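Local coordinates for protein porin (Rhodobacter capsulatus, PDB 2POR) that forms, as a homotrimer, outer-membrane channels that let small hydrophilic solutes of up to about 0.6 kDa diffuse passively, at residues M13-W19 with D290-D294; L82-L86 with V197-Y201; S129-S135 with Q148-A154. All coordinates share one frame; numbering follows the deposited sequence.

Contact 1. Residues M13-W19 with D290-D294; sequences MYNGDDW and DMVAD. With C8E ((hydroxyethyloxy)tri(ethyloxy)octane), chain F.
Tyr14 and Ala293 form a hydrogen-bonded antiparallel pair at the seam of the 16-stranded porin barrel, where strand 2-14 meets strand 292-300. Tyr14 N reaches Ala293 O at 2.8 Å, nearly straight at 171°. Ala293 N returns a longer bond to Tyr14 O, 3.2 Å. Their side chains leave on one face of the sheet, Tyr14 CB to Ala293 CB 4.2 Å. The Tyr14 ring, its CG trans to the backbone N (chi1 -178°), meets Met291 O with its CD2 edge at 3.5 Å. Met13 and Asp294 share the other face. Thr92 and Tyr91 N take up the Asp294 carboxylate. Asn15 OD1 accepts from Asp17 N, an Asx turn, and from Asp18 N, widening it to an Asx motif; the two bonds probably hold the bend. At the positive phi of Gly16 a CB would be jammed against Asn15 O; Gly16 O rests 3.4 Å from Asp290 CB. Asn15 and Asp18 reach Ser143 of a neighbouring subunit. Trp19, its CG anti to the carbonyl carbon (chi1 -74°), lies between Tyr14 and the detergent. Tyr14 CD1 lies over one face of the indole, toward its rim; on the opposite face detergent C13 comes 3.5 Å from Trp19 CE2.

Contact 2. Residues L82-L86 with V197-Y201; sequences LFGDL and VKAYY
Lys198 ties the turn after helix 78-83 to the barrel wall. Helix and turn belong to the long loop between strands 68-73 and 118-125, which in porins folds into the barrel and constricts the channel. Lys198 NZ donates to Phe83 O and to Asp85 O, both at 2.8 Å. The two carbonyls flank Gly84, the residue that leaves the helix with positive phi. This is the tight part of the contact: a CB on Gly84 would come close to NZ. The lysine chain stays extended until chi3 (-67°), where one bend carries NZ to both oxygens. The two bonds probably steady the positive charge and fix the shape of the turn. The rest is looser. Leu86 CD2 lies 4.0 Å from Lys198 CD and reaches the edge of the Tyr200 ring, 4.3 Å from CD1. Asp85 points away from the strand, and its OD1 accepts from Ile102 N. Tyr200 OH is hydrogen-bonded to Gln250 OE1, and a detergent molecule touches Tyr200 and Ala199. Phe83 leans on Ala187 of strand 181-192, Lys198 packs on Ile189 of the same strand and on Ser235 of strand 226-240, and Leu86 reaches Tyr248 of strand 243-254.

Contact 3. Residues S129-S135 with Q148-A154; sequences SVAASMS and QEMAVAA
Ser135 and Glu149 meet by two hydrogen bonds where strands 128-134 and 148-158 run antiparallel in the porin barrel wall. Ser135 OG accepts from Glu149 N at 2.9 Å (167°), and Ser135 N donates to Glu149 O at 3.1 Å. A chi1 of 57° sets Ser135 OG between the backbone N and the carbonyl carbon, 3.4 Å from Glu149 CG. An alanine here would take away that acceptor and is likely to leave Glu149 N without its mate. Further along, Ser133 with Ala151 and Ala131 with Ala153 are hydrogen-bonded pairs, with Ser133 N to Ala151 O at 3.0 Å. These four side chains lie on one face of the sheet; Val130, Ala132 and Met134 share the other with Ala154, Val152 and Met150. Met134 CB meets Met150 CG at 3.9 Å, and Val130 CG1 meets Ala154 CB at the same distance. Detergent touches Met134, which also packs on Phe21 of another subunit. Outside this shell, Ser133 OG accepts from Ala78 N and Glu149 OE1 from Gly107 N. Helix 78-83 lies against Ala131, Ala151 and Ala153 through Ala78 and Leu82. Strands 118-125 and 161-171 continue the sheet on either side.

Overall arrangement
All three contacts reach the same closed sheet. Contact 1 joins its first and last strands; contact 3 joins two neighbours in the wall. These two lie on opposite sides of the chain's centre, their centres about 37 Å apart. Contact 2 sets the turn after helix 78-83 against the inner side of strand 195-207. Its centre is about 17 Å from that of contact 3 and about 26 Å from that of contact 1. Contacts 2 and 3 touch through the helix: Leu82 CG is 3.8 Å from Ala131 CB, and Phe83 CZ is 3.8 Å from Ala154 O. A calcium ion lies about 4 Å from the Asp85 side chain. Bound detergent molecules touch residues of all three contacts.

Contact 1. Residues M13-W19 with D290-D294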
ATOM      1  N   MET A  13     -25.153  -7.193   2.367  1.00 16.86           N
ATOM      2  CA  MET A  13     -25.117  -7.117   3.812  1.00 18.95           C
ATOM      3  C   MET A  13     -26.264  -6.166   4.209  1.00 26.49           C
ATOM      4  O   MET A  13     -26.476  -5.150   3.538  1.00 22.68           O
ATOM      5  CB  MET A  13     -23.740  -6.565   4.242  1.00 19.57           C
ATOM      6  CG  MET A  13     -23.609  -6.319   5.758  0.51 33.28           C
ATOM      7  SD  MET A  13     -24.366  -4.769   6.344  0.51 18.59           S
ATOM      8  CE  MET A  13     -23.326  -3.675   5.421  0.51 14.41           C
ATOM      9  N   TYR A  14     -26.977  -6.445   5.277  1.00 23.01           N
ATOM     10  CA  TYR A  14     -28.137  -5.683   5.728  1.00 25.16           C
ATOM     11  C   TYR A  14     -27.693  -4.995   6.993  1.00 23.22           C
ATOM     12  O   TYR A  14     -27.365  -5.697   7.954  1.00 23.70           O
ATOM     13  CB  TYR A  14     -29.248  -6.622   6.049  1.00 24.00           C
ATOM     14  CG  TYR A  14     -30.507  -5.913   6.474  1.00 28.72           C
ATOM     15  CD1 TYR A  14     -31.244  -5.268   5.495  1.00 29.42           C
ATOM     16  CD2 TYR A  14     -30.912  -5.974   7.796  1.00 27.77           C
ATOM     17  CE1 TYR A  14     -32.437  -4.671   5.835  1.00 32.13           C
ATOM     18  CE2 TYR A  14     -32.107  -5.377   8.144  1.00 30.23           C
ATOM     19  CZ  TYR A  14     -32.853  -4.738   7.156  1.00 32.81           C
ATOM     20  OH  TYR A  14     -34.058  -4.141   7.499  1.00 50.72           O
ATOM     21  N   ASN A  15     -27.723  -3.655   7.060  1.00 22.01           N
ATOM     22  CA  ASN A  15     -27.182  -2.927   8.220  1.00 22.52           C
ATOM     23  C   ASN A  15     -28.177  -2.671   9.357  1.00 31.39           C
ATOM     24  O   ASN A  15     -27.898  -1.992  10.352  1.00 32.32           O
ATOM     25  CB  ASN A  15     -26.587  -1.565   7.765  1.00 24.87           C
ATOM     26  CG  ASN A  15     -27.609  -0.638   7.115  1.00 23.96           C
ATOM     27  OD1 ASN A  15     -28.818  -0.840   7.249  1.00 23.91           O
ATOM     28  ND2 ASN A  15     -27.240   0.322   6.285  1.00 26.01           N
ATOM     29  N   GLY A  16     -29.357  -3.254   9.264  1.00 26.28           N
ATOM     30  CA  GLY A  16     -30.372  -3.009  10.267  1.00 33.32           C
ATOM     31  C   GLY A  16     -31.545  -2.358   9.577  1.00 30.42           C
ATOM     32  O   GLY A  16     -32.684  -2.565   9.989  1.00 36.69           O
ATOM     33  N   ASP A  17     -31.308  -1.623   8.479  1.00 29.56           N
ATOM     34  CA  ASP A  17     -32.360  -0.907   7.734  1.00 29.65           C
ATOM     35  C   ASP A  17     -32.325  -1.111   6.217  1.00 32.17           C
ATOM     36  O   ASP A  17     -33.354  -1.247   5.538  1.00 30.83           O
ATOM     37  CB  ASP A  17     -32.261   0.631   8.057  1.00 35.32           C
ATOM     38  CG  ASP A  17     -32.333   1.032   9.559  1.00 51.32           C
ATOM     39  OD1 ASP A  17     -33.385   0.846  10.198  1.00 59.35           O
ATOM     40  OD2 ASP A  17     -31.318   1.508  10.095  1.00 65.43           O
ATOM     41  N   ASP A  18     -31.119  -1.183   5.647  1.00 24.80           N
ATOM     42  CA  ASP A  18     -30.973  -1.348   4.215  1.00 23.22           C
ATOM     43  C   ASP A  18     -29.897  -2.379   3.878  1.00 26.47           C
ATOM     44  O   ASP A  18     -29.006  -2.648   4.693  1.00 25.52           O
ATOM     45  CB  ASP A  18     -30.541  -0.064   3.547  1.00 25.98           C
ATOM     46  CG  ASP A  18     -31.681   0.916   3.620  1.00 43.16           C
ATOM     47  OD1 ASP A  18     -32.630   0.778   2.857  1.00 41.16           O
ATOM     48  OD2 ASP A  18     -31.614   1.788   4.475  1.00 33.11           O
ATOM     49  N   TRP A  19     -30.043  -2.913   2.672  1.00 24.02           N
ATOM     50  CA  TRP A  19     -29.088  -3.825   2.056  1.00 29.52           C
ATOM     51  C   TRP A  19     -28.042  -3.000   1.308  1.00 34.72           C
ATOM     52  O   TRP A  19     -28.374  -1.947   0.751  1.00 26.95           O
ATOM     53  CB  TRP A  19     -29.790  -4.763   1.053  1.00 20.45           C
ATOM     54  CG  TRP A  19     -30.601  -5.831   1.760  1.00 34.12           C
ATOM     55  CD1 TRP A  19     -31.947  -5.686   1.948  1.00 38.42           C
ATOM     56  CD2 TRP A  19     -30.108  -6.989   2.308  1.00 43.20           C
ATOM     57  NE1 TRP A  19     -32.307  -6.754   2.625  1.00 28.98           N
ATOM     58  CE2 TRP A  19     -31.249  -7.546   2.860  1.00 43.13           C
ATOM     59  CE3 TRP A  19     -28.885  -7.630   2.417  1.00 27.67           C
ATOM     60  CZ2 TRP A  19     -31.189  -8.747   3.528  1.00 37.29           C
ATOM     61  CZ3 TRP A  19     -28.824  -8.835   3.089  1.00 26.31           C
ATOM     62  CH2 TRP A  19     -29.968  -9.384   3.634  1.00 34.35           C
ATOM     63  N   ASP A 290     -31.450  -3.028  15.590  1.00 38.06           N
ATOM     64  CA  ASP A 290     -32.141  -3.865  14.607  1.00 44.01           C
ATOM     65  C   ASP A 290     -31.073  -4.913  14.245  1.00 33.18           C
ATOM     66  O   ASP A 290     -29.872  -4.638  14.310  1.00 32.33           O
ATOM     67  CB  ASP A 290     -32.492  -3.178  13.295  1.00 56.50           C
ATOM     68  CG  ASP A 290     -32.718  -1.677  13.348  1.00 77.24           C
ATOM     69  OD1 ASP A 290     -31.739  -0.912  13.233  1.00 84.59           O
ATOM     70  OD2 ASP A 290     -33.890  -1.314  13.478  1.00 73.57           O
ATOM     71  N   MET A 291     -31.516  -6.100  13.849  1.00 36.97           N
ATOM     72  CA  MET A 291     -30.667  -7.216  13.472  1.00 34.70           C
ATOM     73  C   MET A 291     -29.927  -6.932  12.169  1.00 26.12           C
ATOM     74  O   MET A 291     -30.563  -6.435  11.209  1.00 28.32           O
ATOM     75  CB  MET A 291     -31.554  -8.402  13.296  1.00 33.14           C
ATOM     76  CG  MET A 291     -30.895  -9.732  13.019  1.00 52.66           C
ATOM     77  SD  MET A 291     -32.219 -10.869  12.544  1.00 48.22           S
ATOM     78  CE  MET A 291     -32.624 -10.216  10.944  1.00 41.88           C
ATOM     79  N   VAL A 292     -28.608  -7.231  12.187  1.00 30.89           N
ATOM     80  CA  VAL A 292     -27.791  -7.184  10.967  1.00 28.79           C
ATOM     81  C   VAL A 292     -27.784  -8.603  10.345  1.00 27.78           C
ATOM     82  O   VAL A 292     -28.062  -9.613  11.015  1.00 23.47           O
ATOM     83  CB  VAL A 292     -26.320  -6.713  11.254  1.00 21.26           C
ATOM     84  CG1 VAL A 292     -26.423  -5.278  11.696  1.00 24.54           C
ATOM     85  CG2 VAL A 292     -25.591  -7.538  12.294  1.00 17.97           C
ATOM     86  N   ALA A 293     -27.540  -8.737   9.055  1.00 24.90           N
ATOM     87  CA  ALA A 293     -27.552 -10.027   8.382  1.00 28.34           C
ATOM     88  C   ALA A 293     -26.686  -9.925   7.136  1.00 31.62           C
ATOM     89  O   ALA A 293     -26.413  -8.804   6.667  1.00 21.58           O
ATOM     90  CB  ALA A 293     -28.961 -10.393   7.928  1.00 21.46           C
ATOM     91  N   ASP A 294     -26.211 -11.033   6.545  1.00 20.79           N
ATOM     92  CA  ASP A 294     -25.553 -10.944   5.246  1.00 18.22           C
ATOM     93  C   ASP A 294     -25.663 -12.264   4.505  1.00 23.81           C
ATOM     94  O   ASP A 294     -26.053 -13.267   5.136  1.00 21.81           O
ATOM     95  CB  ASP A 294     -24.094 -10.557   5.427  1.00 16.80           C
ATOM     96  CG  ASP A 294     -23.141 -11.551   6.074  1.00 28.79           C
ATOM     97  OD1 ASP A 294     -23.329 -12.763   6.060  1.00 23.51           O
ATOM     98  OD2 ASP A 294     -22.143 -11.090   6.599  1.00 20.09           O
TER
HETATM   99  C1  C8E F 546     -29.065 -18.213   9.002  0.83 50.61           C
HETATM  100  C2  C8E F 546     -28.177 -17.955   7.767  0.83 51.77           C
HETATM  101  C3  C8E F 546     -28.815 -17.174   6.608  0.83 50.98           C
HETATM  102  C4  C8E F 546     -28.973 -15.657   6.777  0.83 51.13           C
HETATM  103  C5  C8E F 546     -29.505 -15.128   5.452  0.83 52.63           C
HETATM  104  C6  C8E F 546     -29.941 -13.676   5.499  0.83 55.60           C
HETATM  105  C7  C8E F 546     -30.952 -13.368   4.380  0.83 60.07           C
HETATM  106  C8  C8E F 546     -30.349 -12.962   3.026  0.83 64.27           C
HETATM  107  O9  C8E F 546     -31.126 -13.110   1.810  0.83 66.21           O
HETATM  108  C10 C8E F 546     -31.794 -11.945   1.266  0.83 66.45           C
HETATM  109  C11 C8E F 546     -31.277 -11.146   0.054  0.83 65.91           C
HETATM  110  O12 C8E F 546     -32.232 -10.269  -0.574  0.83 65.26           O
HETATM  111  C13 C8E F 546     -32.071  -8.859  -0.313  0.83 65.04           C
HETATM  112  C14 C8E F 546     -32.071  -7.792  -1.435  0.83 64.60           C
HETATM  113  O15 C8E F 546     -30.946  -7.543  -2.308  0.83 63.35           O
HETATM  114  C16 C8E F 546     -30.506  -6.175  -2.262  0.83 61.87           C
HETATM  115  C17 C8E F 546     -29.593  -5.637  -3.352  0.83 60.37           C
HETATM  116  O18 C8E F 546     -29.167  -4.277  -3.300  0.83 60.64           O
HETATM  117  C19 C8E F 546     -29.513  -3.619  -4.521  0.83 62.75           C
HETATM  118  C20 C8E F 546     -30.692  -2.651  -4.517  0.83 65.74           C
HETATM  119  O21 C8E F 546     -31.050  -2.161  -5.809  0.83 68.59           O

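Contact 2. Residues L82-L86 with V197-Y201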
ATOM      1  N   LEU A  82      -3.865 -18.131  23.127  1.00 24.81           N
ATOM      2  CA  LEU A  82      -4.250 -19.500  23.445  1.00 20.49           C
ATOM      3  C   LEU A  82      -5.708 -19.834  23.258  1.00 30.61           C
ATOM      4  O   LEU A  82      -5.975 -20.961  22.837  1.00 30.38           O
ATOM      5  CB  LEU A  82      -3.859 -19.854  24.889  1.00 18.07           C
ATOM      6  CG  LEU A  82      -2.398 -19.647  25.257  1.00 23.91           C
ATOM      7  CD1 LEU A  82      -2.093 -20.263  26.600  1.00 21.74           C
ATOM      8  CD2 LEU A  82      -1.532 -20.246  24.183  1.00 22.55           C
ATOM      9  N   PHE A  83      -6.727 -18.967  23.466  1.00 23.86           N
ATOM     10  CA  PHE A  83      -8.128 -19.411  23.428  1.00 18.13           C
ATOM     11  C   PHE A  83      -8.931 -18.944  22.249  1.00 21.39           C
ATOM     12  O   PHE A  83      -9.999 -19.511  22.013  1.00 24.29           O
ATOM     13  CB  PHE A  83      -8.881 -18.997  24.735  1.00 20.46           C
ATOM     14  CG  PHE A  83      -8.064 -19.324  25.994  1.00 31.47           C
ATOM     15  CD1 PHE A  83      -7.581 -20.612  26.207  1.00 36.76           C
ATOM     16  CD2 PHE A  83      -7.751 -18.324  26.902  1.00 29.87           C
ATOM     17  CE1 PHE A  83      -6.798 -20.864  27.303  1.00 29.95           C
ATOM     18  CE2 PHE A  83      -6.967 -18.588  27.994  1.00 27.18           C
ATOM     19  CZ  PHE A  83      -6.488 -19.858  28.187  1.00 28.91           C
ATOM     20  N   GLY A  84      -8.440 -17.951  21.473  1.00 21.59           N
ATOM     21  CA  GLY A  84      -9.156 -17.483  20.298  1.00 19.54           C
ATOM     22  C   GLY A  84     -10.537 -16.872  20.553  1.00 20.13           C
ATOM     23  O   GLY A  84     -10.839 -16.360  21.635  1.00 24.79           O
ATOM     24  N   ASP A  85     -11.382 -16.910  19.532  1.00 18.15           N
ATOM     25  CA  ASP A  85     -12.703 -16.304  19.522  1.00 22.04           C
ATOM     26  C   ASP A  85     -13.800 -17.326  19.390  1.00 32.84           C
ATOM     27  O   ASP A  85     -13.524 -18.500  19.186  1.00 25.86           O
ATOM     28  CB  ASP A  85     -12.810 -15.293  18.356  1.00 21.66           C
ATOM     29  CG  ASP A  85     -11.947 -14.067  18.639  1.00 22.97           C
ATOM     30  OD1 ASP A  85     -11.861 -13.619  19.779  1.00 22.67           O
ATOM     31  OD2 ASP A  85     -11.303 -13.593  17.720  1.00 22.22           O
ATOM     32  N   LEU A  86     -15.064 -16.922  19.469  1.00 21.52           N
ATOM     33  CA  LEU A  86     -16.194 -17.817  19.344  1.00 19.15           C
ATOM     34  C   LEU A  86     -16.461 -17.950  17.853  1.00 18.35           C
ATOM     35  O   LEU A  86     -15.804 -17.279  17.028  1.00 21.62           O
ATOM     36  CB  LEU A  86     -17.414 -17.238  20.101  1.00 18.02           C
ATOM     37  CG  LEU A  86     -17.264 -16.972  21.592  1.00 21.20           C
ATOM     38  CD1 LEU A  86     -18.650 -16.570  22.069  1.00 24.06           C
ATOM     39  CD2 LEU A  86     -16.788 -18.186  22.408  1.00 22.07           C
ATOM     40  N   VAL A 197     -17.197 -26.812  20.833  1.00 27.67           N
ATOM     41  CA  VAL A 197     -17.891 -26.041  21.836  1.00 27.06           C
ATOM     42  C   VAL A 197     -16.803 -25.191  22.453  1.00 32.58           C
ATOM     43  O   VAL A 197     -15.699 -25.686  22.669  1.00 35.46           O
ATOM     44  CB  VAL A 197     -18.530 -26.954  22.890  1.00 26.96           C
ATOM     45  CG1 VAL A 197     -19.206 -26.124  23.969  1.00 31.44           C
ATOM     46  CG2 VAL A 197     -19.640 -27.765  22.259  1.00 30.72           C
ATOM     47  N   LYS A 198     -17.034 -23.903  22.685  1.00 28.97           N
ATOM     48  CA  LYS A 198     -16.046 -23.032  23.305  1.00 23.59           C
ATOM     49  C   LYS A 198     -16.882 -22.212  24.294  1.00 20.72           C
ATOM     50  O   LYS A 198     -18.036 -21.842  24.000  1.00 25.42           O
ATOM     51  CB  LYS A 198     -15.396 -22.133  22.247  1.00 22.91           C
ATOM     52  CG  LYS A 198     -14.275 -21.340  22.901  1.00 31.46           C
ATOM     53  CD  LYS A 198     -13.499 -20.436  21.959  1.00 27.19           C
ATOM     54  CE  LYS A 198     -12.719 -21.286  20.975  1.00 27.71           C
ATOM     55  NZ  LYS A 198     -11.839 -20.501  20.118  1.00 22.82           N
ATOM     56  N   ALA A 199     -16.321 -21.983  25.474  1.00 23.92           N
ATOM     57  CA  ALA A 199     -16.991 -21.224  26.524  1.00 29.51           C
ATOM     58  C   ALA A 199     -15.963 -20.468  27.335  1.00 31.31           C
ATOM     59  O   ALA A 199     -14.810 -20.919  27.425  1.00 27.54           O
ATOM     60  CB  ALA A 199     -17.723 -22.132  27.483  1.00 29.98           C
ATOM     61  N   TYR A 200     -16.294 -19.307  27.917  1.00 24.08           N
ATOM     62  CA  TYR A 200     -15.320 -18.607  28.747  1.00 25.77           C
ATOM     63  C   TYR A 200     -16.106 -17.842  29.826  1.00 19.77           C
ATOM     64  O   TYR A 200     -17.307 -17.613  29.669  1.00 25.09           O
ATOM     65  CB  TYR A 200     -14.478 -17.604  27.920  1.00 21.68           C
ATOM     66  CG  TYR A 200     -15.289 -16.383  27.450  1.00 27.89           C
ATOM     67  CD1 TYR A 200     -16.119 -16.445  26.334  1.00 23.60           C
ATOM     68  CD2 TYR A 200     -15.234 -15.198  28.206  1.00 26.80           C
ATOM     69  CE1 TYR A 200     -16.897 -15.339  25.977  1.00 21.78           C
ATOM     70  CE2 TYR A 200     -16.009 -14.096  27.858  1.00 21.58           C
ATOM     71  CZ  TYR A 200     -16.836 -14.171  26.751  1.00 29.96           C
ATOM     72  OH  TYR A 200     -17.610 -13.059  26.442  1.00 24.28           O
ATOM     73  N   TYR A 201     -15.415 -17.423  30.850  1.00 22.60           N
ATOM     74  CA  TYR A 201     -15.970 -16.563  31.845  1.00 24.74           C
ATOM     75  C   TYR A 201     -14.831 -15.591  32.120  1.00 26.88           C
ATOM     76  O   TYR A 201     -13.667 -15.998  32.239  1.00 24.56           O
ATOM     77  CB  TYR A 201     -16.331 -17.400  33.066  1.00 25.19           C
ATOM     78  CG  TYR A 201     -16.673 -16.489  34.232  1.00 34.01           C
ATOM     79  CD1 TYR A 201     -17.946 -15.956  34.284  1.00 36.14           C
ATOM     80  CD2 TYR A 201     -15.702 -16.188  35.184  1.00 34.68           C
ATOM     81  CE1 TYR A 201     -18.261 -15.098  35.307  1.00 36.17           C
ATOM     82  CE2 TYR A 201     -16.016 -15.323  36.206  1.00 35.36           C
ATOM     83  CZ  TYR A 201     -17.299 -14.794  36.250  1.00 36.59           C
ATOM     84  OH  TYR A 201     -17.642 -13.924  37.271  1.00 56.03           O
TER

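Contact 3. Residues S129-S135 with Q148-A154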
ATOM      1  N   SER A 129       0.404 -25.614  27.143  1.00 32.05           N
ATOM      2  CA  SER A 129       0.812 -24.395  26.455  1.00 30.97           C
ATOM      3  C   SER A 129       0.829 -23.191  27.385  1.00 26.59           C
ATOM      4  O   SER A 129      -0.022 -23.105  28.274  1.00 27.36           O
ATOM      5  CB  SER A 129      -0.137 -24.090  25.325  1.00 27.55           C
ATOM      6  OG  SER A 129      -0.222 -25.101  24.336  1.00 47.00           O
ATOM      7  N   VAL A 130       1.815 -22.319  27.262  1.00 28.17           N
ATOM      8  CA  VAL A 130       1.847 -21.069  27.995  1.00 29.20           C
ATOM      9  C   VAL A 130       2.117 -19.903  27.056  1.00 40.17           C
ATOM     10  O   VAL A 130       2.795 -20.062  26.032  1.00 25.40           O
ATOM     11  CB  VAL A 130       2.919 -21.020  29.040  1.00 24.69           C
ATOM     12  CG1 VAL A 130       2.396 -21.849  30.146  1.00 34.50           C
ATOM     13  CG2 VAL A 130       4.270 -21.440  28.523  1.00 27.14           C
ATOM     14  N   ALA A 131       1.587 -18.717  27.363  1.00 24.58           N
ATOM     15  CA  ALA A 131       1.825 -17.516  26.549  1.00 21.75           C
ATOM     16  C   ALA A 131       2.041 -16.313  27.481  1.00 27.70           C
ATOM     17  O   ALA A 131       1.569 -16.317  28.641  1.00 27.02           O
ATOM     18  CB  ALA A 131       0.613 -17.293  25.628  1.00 16.82           C
ATOM     19  N   ALA A 132       2.825 -15.323  27.084  1.00 24.98           N
ATOM     20  CA  ALA A 132       3.041 -14.139  27.902  1.00 25.03           C
ATOM     21  C   ALA A 132       3.191 -12.972  26.941  1.00 34.14           C
ATOM     22  O   ALA A 132       3.803 -13.122  25.884  1.00 20.34           O
ATOM     23  CB  ALA A 132       4.317 -14.289  28.732  1.00 23.74           C
ATOM     24  N   SER A 133       2.626 -11.805  27.209  1.00 21.23           N
ATOM     25  CA  SER A 133       2.703 -10.689  26.275  1.00 18.46           C
ATOM     26  C   SER A 133       2.887  -9.355  27.014  1.00 24.03           C
ATOM     27  O   SER A 133       2.575  -9.283  28.211  1.00 22.23           O
ATOM     28  CB  SER A 133       1.433 -10.666  25.477  1.00 14.79           C
ATOM     29  OG  SER A 133       0.285 -10.827  26.310  1.00 19.72           O
ATOM     30  N   MET A 134       3.405  -8.303  26.401  1.00 22.25           N
ATOM     31  CA  MET A 134       3.503  -7.003  27.054  1.00 21.58           C
ATOM     32  C   MET A 134       3.759  -5.921  26.027  1.00 33.98           C
ATOM     33  O   MET A 134       4.209  -6.247  24.914  1.00 19.01           O
ATOM     34  CB  MET A 134       4.639  -7.024  28.058  1.00 18.41           C
ATOM     35  CG  MET A 134       6.008  -7.120  27.394  1.00 25.36           C
ATOM     36  SD  MET A 134       7.384  -7.107  28.560  1.00 35.96           S
ATOM     37  CE  MET A 134       7.267  -5.466  29.211  1.00 37.35           C
ATOM     38  N   SER A 135       3.445  -4.661  26.329  1.00 18.02           N
ATOM     39  CA  SER A 135       3.798  -3.564  25.455  1.00 16.76           C
ATOM     40  C   SER A 135       4.965  -2.925  26.167  1.00 16.94           C
ATOM     41  O   SER A 135       5.287  -3.313  27.295  1.00 20.09           O
ATOM     42  CB  SER A 135       2.620  -2.587  25.293  1.00 20.02           C
ATOM     43  OG  SER A 135       2.154  -2.076  26.541  1.00 20.86           O
ATOM     44  N   GLN A 148       0.568   0.602  29.946  1.00 20.67           N
ATOM     45  CA  GLN A 148       1.361  -0.545  29.563  1.00 21.13           C
ATOM     46  C   GLN A 148       0.525  -1.772  29.760  1.00 28.17           C
ATOM     47  O   GLN A 148      -0.061  -1.889  30.835  1.00 24.20           O
ATOM     48  CB  GLN A 148       2.541  -0.573  30.415  1.00 21.13           C
ATOM     49  CG  GLN A 148       3.369  -1.771  30.027  1.00 25.80           C
ATOM     50  CD  GLN A 148       4.712  -1.745  30.694  1.00 34.87           C
ATOM     51  OE1 GLN A 148       5.687  -2.257  30.156  1.00 38.87           O
ATOM     52  NE2 GLN A 148       4.897  -1.099  31.839  1.00 47.02           N
ATOM     53  N   GLU A 149       0.427  -2.691  28.794  1.00 17.81           N
ATOM     54  CA  GLU A 149      -0.414  -3.862  28.973  1.00 17.51           C
ATOM     55  C   GLU A 149       0.480  -5.070  29.181  1.00 20.63           C
ATOM     56  O   GLU A 149       1.670  -5.001  28.820  1.00 18.55           O
ATOM     57  CB  GLU A 149      -1.284  -4.113  27.770  1.00 19.12           C
ATOM     58  CG  GLU A 149      -0.497  -4.249  26.461  1.00 18.36           C
ATOM     59  CD  GLU A 149      -1.324  -4.374  25.205  1.00 20.39           C
ATOM     60  OE1 GLU A 149      -2.554  -4.267  25.263  1.00 21.55           O
ATOM     61  OE2 GLU A 149      -0.716  -4.564  24.147  1.00 21.49           O
ATOM     62  N   MET A 150      -0.089  -6.100  29.793  1.00 18.17           N
ATOM     63  CA  MET A 150       0.626  -7.360  30.055  1.00 20.14           C
ATOM     64  C   MET A 150      -0.380  -8.451  30.253  1.00 28.58           C
ATOM     65  O   MET A 150      -1.472  -8.200  30.761  1.00 27.20           O
ATOM     66  CB  MET A 150       1.417  -7.404  31.333  1.00 27.78           C
ATOM     67  CG  MET A 150       2.609  -6.519  31.388  1.00 64.16           C
ATOM     68  SD  MET A 150       2.802  -5.970  33.097  1.00 78.93           S
ATOM     69  CE  MET A 150       4.428  -5.292  32.858  1.00 70.32           C
ATOM     70  N   ALA A 151      -0.061  -9.697  29.915  1.00 21.76           N
ATOM     71  CA  ALA A 151      -0.975 -10.801  30.157  1.00 22.34           C
ATOM     72  C   ALA A 151      -0.138 -12.083  30.199  1.00 22.98           C
ATOM     73  O   ALA A 151       1.028 -12.118  29.731  1.00 20.23           O
ATOM     74  CB  ALA A 151      -1.988 -10.940  29.046  1.00 15.31           C
ATOM     75  N   VAL A 152      -0.697 -13.071  30.869  1.00 21.53           N
ATOM     76  CA  VAL A 152      -0.070 -14.382  30.980  1.00 23.07           C
ATOM     77  C   VAL A 152      -1.247 -15.362  30.845  1.00 29.71           C
ATOM     78  O   VAL A 152      -2.381 -15.058  31.247  1.00 27.21           O
ATOM     79  CB  VAL A 152       0.722 -14.551  32.378  1.00 25.13           C
ATOM     80  CG1 VAL A 152       1.863 -13.546  32.466  0.53 28.48           C
ATOM     81  CG2 VAL A 152      -0.218 -14.366  33.558  0.53 23.43           C
ATOM     82  N   ALA A 153      -1.078 -16.528  30.204  1.00 27.54           N
ATOM     83  CA  ALA A 153      -2.149 -17.514  30.093  1.00 23.02           C
ATOM     84  C   ALA A 153      -1.531 -18.924  30.005  1.00 25.00           C
ATOM     85  O   ALA A 153      -0.376 -19.060  29.561  1.00 23.08           O
ATOM     86  CB  ALA A 153      -2.979 -17.242  28.842  1.00 20.58           C
ATOM     87  N   ALA A 154      -2.237 -19.956  30.428  1.00 25.22           N
ATOM     88  CA  ALA A 154      -1.749 -21.328  30.338  1.00 31.60           C
ATOM     89  C   ALA A 154      -2.901 -22.189  29.941  1.00 28.50           C
ATOM     90  O   ALA A 154      -4.048 -21.863  30.237  1.00 28.42           O
ATOM     91  CB  ALA A 154      -1.250 -21.831  31.648  1.00 24.29           C
TER